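Local atomic coordinates of conserved hypothetical exported protein (Bacteroides fragilis, PDB entry 4JJA), a protein that is of unknown function in detail but, judging from its family, probably acts as an exo-beta-N-acetylmuramidase on peptidoglycan. Residues V199-Q208 against R362-N371. Sequence-based numbering, arbitrary orientation. Where two conformers were deposited one is given.
Sequences VIPCKNYTHQ and RKPYLLYQDN
With CG of Tyr205 anti to the backbone N (chi1 -177°) and CG of Tyr368 anti to the carbonyl carbon (chi1 -48°), the two rings meet as a T-shaped pair. The contact ties the C-terminal tail after helix 352-362 to the chain leaving strand 197-200, an outermost strand of the parallel sheet in the Rossmann-like N-terminal part. Tyr205 CD2 sits over the centre of the Tyr368 ring, 3.5 Å above its plane, with the planes at 78°. Leu367 CB lies against the opposite face, nearer the rim, so the ring lies between the two. Tyr368 OH accepts from Cys202 N at 2.9 Å and also hydrogen-bonds Asp141, while Pro201 CB packs 3.8 Å from Tyr368 CE1. His207 N donates to Gln369 O at 2.9 Å, and the His207 ring, its edge toward Tyr368 O, is gripped at both nitrogens, by Glu178 and the carbonyl of Gly147. One water bridges Tyr205 O and Gln369 N. Asp370 forms salt bridges with Lys363 NZ through OD2 and with Arg362 NH2 through OD1, which Asn371 N reaches from the other face. The Asn371 amide, its ND2 bonded to His148 O, stacks nearly parallel on that of Gln208, with Asn371 OD1 3.3 Å from Gln208 CG.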
loop_
_atom_site.group_PDB
_atom_site.type_symbol
_atom_site.label_atom_id
_atom_site.label_comp_id
_atom_site.label_asym_id
_atom_site.label_seq_id
_atom_site.Cartn_x
_atom_site.Cartn_y
_atom_site.Cartn_z
ATOM N N VAL A 199 -8.663 -5.078 16.675
ATOM C CA VAL A 199 -9.172 -4.626 15.384
ATOM C C VAL A 199 -10.691 -4.467 15.474
ATOM O O VAL A 199 -11.380 -5.370 15.934
ATOM C CB VAL A 199 -8.796 -5.573 14.226
ATOM C CG1 VAL A 199 -9.264 -4.973 12.912
ATOM C CG2 VAL A 199 -7.305 -5.911 14.251
ATOM N N ILE A 200 -11.199 -3.320 15.011
ATOM C CA ILE A 200 -12.627 -3.127 14.756
ATOM C C ILE A 200 -12.815 -3.432 13.265
ATOM O O ILE A 200 -12.414 -2.653 12.401
ATOM C CB ILE A 200 -13.112 -1.694 15.049
ATOM C CG1 ILE A 200 -12.700 -1.271 16.466
ATOM C CG2 ILE A 200 -14.622 -1.588 14.799
ATOM C CD1 ILE A 200 -13.230 -2.171 17.614
ATOM N N PRO A 201 -13.352 -4.606 12.926
ATOM C CA PRO A 201 -13.456 -4.994 11.523
ATOM C C PRO A 201 -14.516 -4.223 10.778
ATOM O O PRO A 201 -15.486 -3.753 11.365
ATOM C CB PRO A 201 -13.830 -6.498 11.593
ATOM C CG PRO A 201 -13.420 -6.964 12.919
ATOM C CD PRO A 201 -13.596 -5.764 13.808
ATOM N N CYS A 202 -14.340 -4.122 9.473
ATOM C CA CYS A 202 -15.398 -3.613 8.645
ATOM C C CYS A 202 -16.614 -4.544 8.686
ATOM O O CYS A 202 -16.459 -5.755 8.856
ATOM C CB CYS A 202 -14.965 -3.575 7.189
ATOM S SG CYS A 202 -13.528 -2.556 6.833
ATOM N N LYS A 203 -17.786 -3.964 8.461
ATOM C CA LYS A 203 -19.004 -4.757 8.230
ATOM C C LYS A 203 -19.337 -4.726 6.756
ATOM O O LYS A 203 -18.942 -3.799 6.044
ATOM C CB LYS A 203 -20.178 -4.231 9.020
ATOM C CG LYS A 203 -19.947 -4.311 10.525
ATOM C CD LYS A 203 -21.147 -3.781 11.318
ATOM C CE LYS A 203 -21.083 -4.158 12.778
ATOM N NZ LYS A 203 -20.553 -5.524 13.062
ATOM N N ASN A 204 -20.052 -5.751 6.303
ATOM C CA ASN A 204 -20.452 -5.900 4.896
ATOM C C ASN A 204 -19.248 -5.940 3.988
ATOM O O ASN A 204 -19.208 -5.313 2.941
ATOM C CB ASN A 204 -21.428 -4.798 4.490
ATOM C CG ASN A 204 -22.630 -4.716 5.406
ATOM O OD1 ASN A 204 -23.129 -5.751 5.918
ATOM N ND2 ASN A 204 -23.093 -3.491 5.634
ATOM N N TYR A 205 -18.262 -6.714 4.418
ATOM C CA TYR A 205 -16.981 -6.806 3.684
ATOM C C TYR A 205 -16.455 -8.231 3.682
ATOM O O TYR A 205 -16.353 -8.872 4.728
ATOM C CB TYR A 205 -15.927 -5.887 4.353
ATOM C CG TYR A 205 -14.605 -5.870 3.622
ATOM C CD1 TYR A 205 -14.488 -5.383 2.334
ATOM C CD2 TYR A 205 -13.447 -6.333 4.237
ATOM C CE1 TYR A 205 -13.266 -5.448 1.682
ATOM C CE2 TYR A 205 -12.208 -6.369 3.577
ATOM C CZ TYR A 205 -12.121 -5.882 2.313
ATOM O OH TYR A 205 -10.887 -5.934 1.650
ATOM N N THR A 206 -16.153 -8.734 2.475
ATOM C CA THR A 206 -15.490 -10.005 2.276
ATOM C C THR A 206 -14.264 -9.745 1.415
ATOM O O THR A 206 -14.106 -8.673 0.814
ATOM C CB THR A 206 -16.386 -11.018 1.530
ATOM O OG1 THR A 206 -16.517 -10.581 0.186
ATOM C CG2 THR A 206 -17.762 -11.143 2.231
ATOM N N HIS A 207 -13.446 -10.780 1.250
ATOM C CA HIS A 207 -12.329 -10.760 0.276
ATOM C C HIS A 207 -12.731 -10.964 -1.188
ATOM O O HIS A 207 -11.890 -11.242 -2.068
ATOM C CB HIS A 207 -11.236 -11.718 0.703
ATOM C CG HIS A 207 -10.477 -11.243 1.892
ATOM N ND1 HIS A 207 -9.440 -10.336 1.788
ATOM C CD2 HIS A 207 -10.619 -11.509 3.212
ATOM C CE1 HIS A 207 -8.964 -10.085 2.998
ATOM N NE2 HIS A 207 -9.667 -10.774 3.882
ATOM N N GLN A 208 -14.015 -10.818 -1.455
ATOM C CA GLN A 208 -14.494 -10.514 -2.824
ATOM C C GLN A 208 -15.059 -9.144 -3.032
ATOM O O GLN A 208 -15.272 -8.756 -4.189
ATOM C CB GLN A 208 -15.554 -11.545 -3.234
ATOM C CG GLN A 208 -14.975 -12.887 -3.513
ATOM C CD GLN A 208 -16.032 -13.884 -3.990
ATOM O OE1 GLN A 208 -16.503 -13.781 -5.117
ATOM N NE2 GLN A 208 -16.412 -14.809 -3.138
ATOM N N ARG A 362 -1.701 -17.391 5.883
ATOM C CA ARG A 362 -2.416 -16.204 6.364
ATOM C C ARG A 362 -3.766 -16.523 6.956
ATOM O O ARG A 362 -4.354 -15.684 7.620
ATOM C CB ARG A 362 -2.594 -15.205 5.216
ATOM C CG ARG A 362 -3.697 -15.519 4.245
ATOM C CD ARG A 362 -3.788 -14.487 3.107
ATOM N NE ARG A 362 -5.009 -14.701 2.389
ATOM C CZ ARG A 362 -5.730 -13.754 1.800
ATOM N NH1 ARG A 362 -5.255 -12.534 1.636
ATOM N NH2 ARG A 362 -6.921 -14.030 1.340
ATOM N N LYS A 363 -4.299 -17.712 6.665
ATOM C CA LYS A 363 -5.692 -18.004 6.995
ATOM C C LYS A 363 -6.082 -17.739 8.455
ATOM O O LYS A 363 -7.158 -17.188 8.666
ATOM C CB LYS A 363 -6.029 -19.459 6.594
ATOM C CG LYS A 363 -7.503 -19.772 6.647
ATOM C CD LYS A 363 -8.168 -19.280 5.387
ATOM C CE LYS A 363 -9.571 -19.947 5.053
ATOM N NZ LYS A 363 -9.714 -20.176 3.585
ATOM N N PRO A 364 -5.248 -18.088 9.436
ATOM C CA PRO A 364 -5.671 -17.819 10.832
ATOM C C PRO A 364 -5.825 -16.370 11.218
ATOM O O PRO A 364 -6.414 -16.081 12.262
ATOM C CB PRO A 364 -4.523 -18.423 11.679
ATOM C CG PRO A 364 -3.763 -19.374 10.752
ATOM C CD PRO A 364 -3.953 -18.792 9.361
ATOM N N TYR A 365 -5.331 -15.466 10.375
ATOM C CA TYR A 365 -5.310 -14.049 10.646
ATOM C C TYR A 365 -6.388 -13.289 9.889
ATOM O O TYR A 365 -6.532 -12.063 10.099
ATOM C CB TYR A 365 -3.921 -13.507 10.324
ATOM C CG TYR A 365 -2.835 -14.270 11.007
ATOM C CD1 TYR A 365 -2.726 -14.288 12.390
ATOM C CD2 TYR A 365 -2.006 -15.084 10.287
ATOM C CE1 TYR A 365 -1.794 -15.032 13.007
ATOM C CE2 TYR A 365 -1.025 -15.816 10.911
ATOM C CZ TYR A 365 -0.920 -15.793 12.277
ATOM O OH TYR A 365 0.048 -16.517 12.943
ATOM N N LEU A 366 -7.144 -13.965 9.023
ATOM C CA LEU A 366 -8.179 -13.289 8.276
ATOM C C LEU A 366 -9.335 -12.944 9.182
ATOM O O LEU A 366 -9.669 -13.663 10.108
ATOM C CB LEU A 366 -8.678 -14.090 7.077
ATOM C CG LEU A 366 -7.610 -14.432 6.036
ATOM C CD1 LEU A 366 -8.168 -15.253 4.883
ATOM C CD2 LEU A 366 -6.811 -13.178 5.532
ATOM N N LEU A 367 -9.930 -11.797 8.924
ATOM C CA LEU A 367 -11.064 -11.290 9.668
ATOM C C LEU A 367 -12.346 -11.290 8.867
ATOM O O LEU A 367 -13.433 -10.956 9.375
ATOM C CB LEU A 367 -10.773 -9.875 10.150
ATOM C CG LEU A 367 -9.695 -9.735 11.227
ATOM C CD1 LEU A 367 -9.293 -8.271 11.377
ATOM C CD2 LEU A 367 -10.142 -10.392 12.535
ATOM N N TYR A 368 -12.235 -11.651 7.594
ATOM C CA TYR A 368 -13.347 -11.596 6.657
ATOM C C TYR A 368 -13.309 -12.850 5.827
ATOM O O TYR A 368 -12.279 -13.476 5.699
ATOM C CB TYR A 368 -13.203 -10.366 5.702
ATOM C CG TYR A 368 -12.890 -9.103 6.487
ATOM C CD1 TYR A 368 -13.871 -8.448 7.179
ATOM C CD2 TYR A 368 -11.628 -8.570 6.519
ATOM C CE1 TYR A 368 -13.578 -7.307 7.916
ATOM C CE2 TYR A 368 -11.331 -7.451 7.261
ATOM C CZ TYR A 368 -12.311 -6.806 7.940
ATOM O OH TYR A 368 -12.070 -5.677 8.691
ATOM N N GLN A 369 -14.453 -13.168 5.234
ATOM C CA GLN A 369 -14.563 -14.318 4.372
ATOM C C GLN A 369 -13.481 -14.327 3.318
ATOM O O GLN A 369 -13.286 -13.333 2.628
ATOM C CB GLN A 369 -15.934 -14.295 3.691
ATOM C CG GLN A 369 -16.311 -15.465 2.812
ATOM C CD GLN A 369 -17.578 -15.170 2.107
ATOM O OE1 GLN A 369 -18.667 -15.292 2.706
ATOM N NE2 GLN A 369 -17.478 -14.745 0.899
ATOM N N ASP A 370 -12.806 -15.467 3.195
ATOM C CA ASP A 370 -11.720 -15.618 2.263
ATOM C C ASP A 370 -12.245 -15.666 0.837
ATOM O O ASP A 370 -13.453 -15.823 0.591
ATOM C CB ASP A 370 -10.908 -16.873 2.640
ATOM C CG ASP A 370 -9.502 -16.900 2.144
ATOM O OD1 ASP A 370 -9.025 -15.978 1.448
ATOM O OD2 ASP A 370 -8.824 -17.892 2.502
ATOM N N ASN A 371 -11.325 -15.535 -0.100
ATOM C CA ASN A 371 -11.698 -15.740 -1.492
ATOM C C ASN A 371 -10.892 -16.840 -2.069
ATOM O O ASN A 371 -11.264 -17.992 -1.753
ATOM C CB ASN A 371 -11.619 -14.447 -2.288
ATOM C CG ASN A 371 -12.093 -14.600 -3.711
ATOM O OD1 ASN A 371 -12.970 -15.422 -4.012
ATOM N ND2 ASN A 371 -11.584 -13.769 -4.593
ATOM O OXT ASN A 371 -9.938 -16.614 -2.820
HETATM O O HOH W 1 -16.635 -11.383 5.805
HETATM O O HOH W 2 -15.234 -14.262 -0.495
#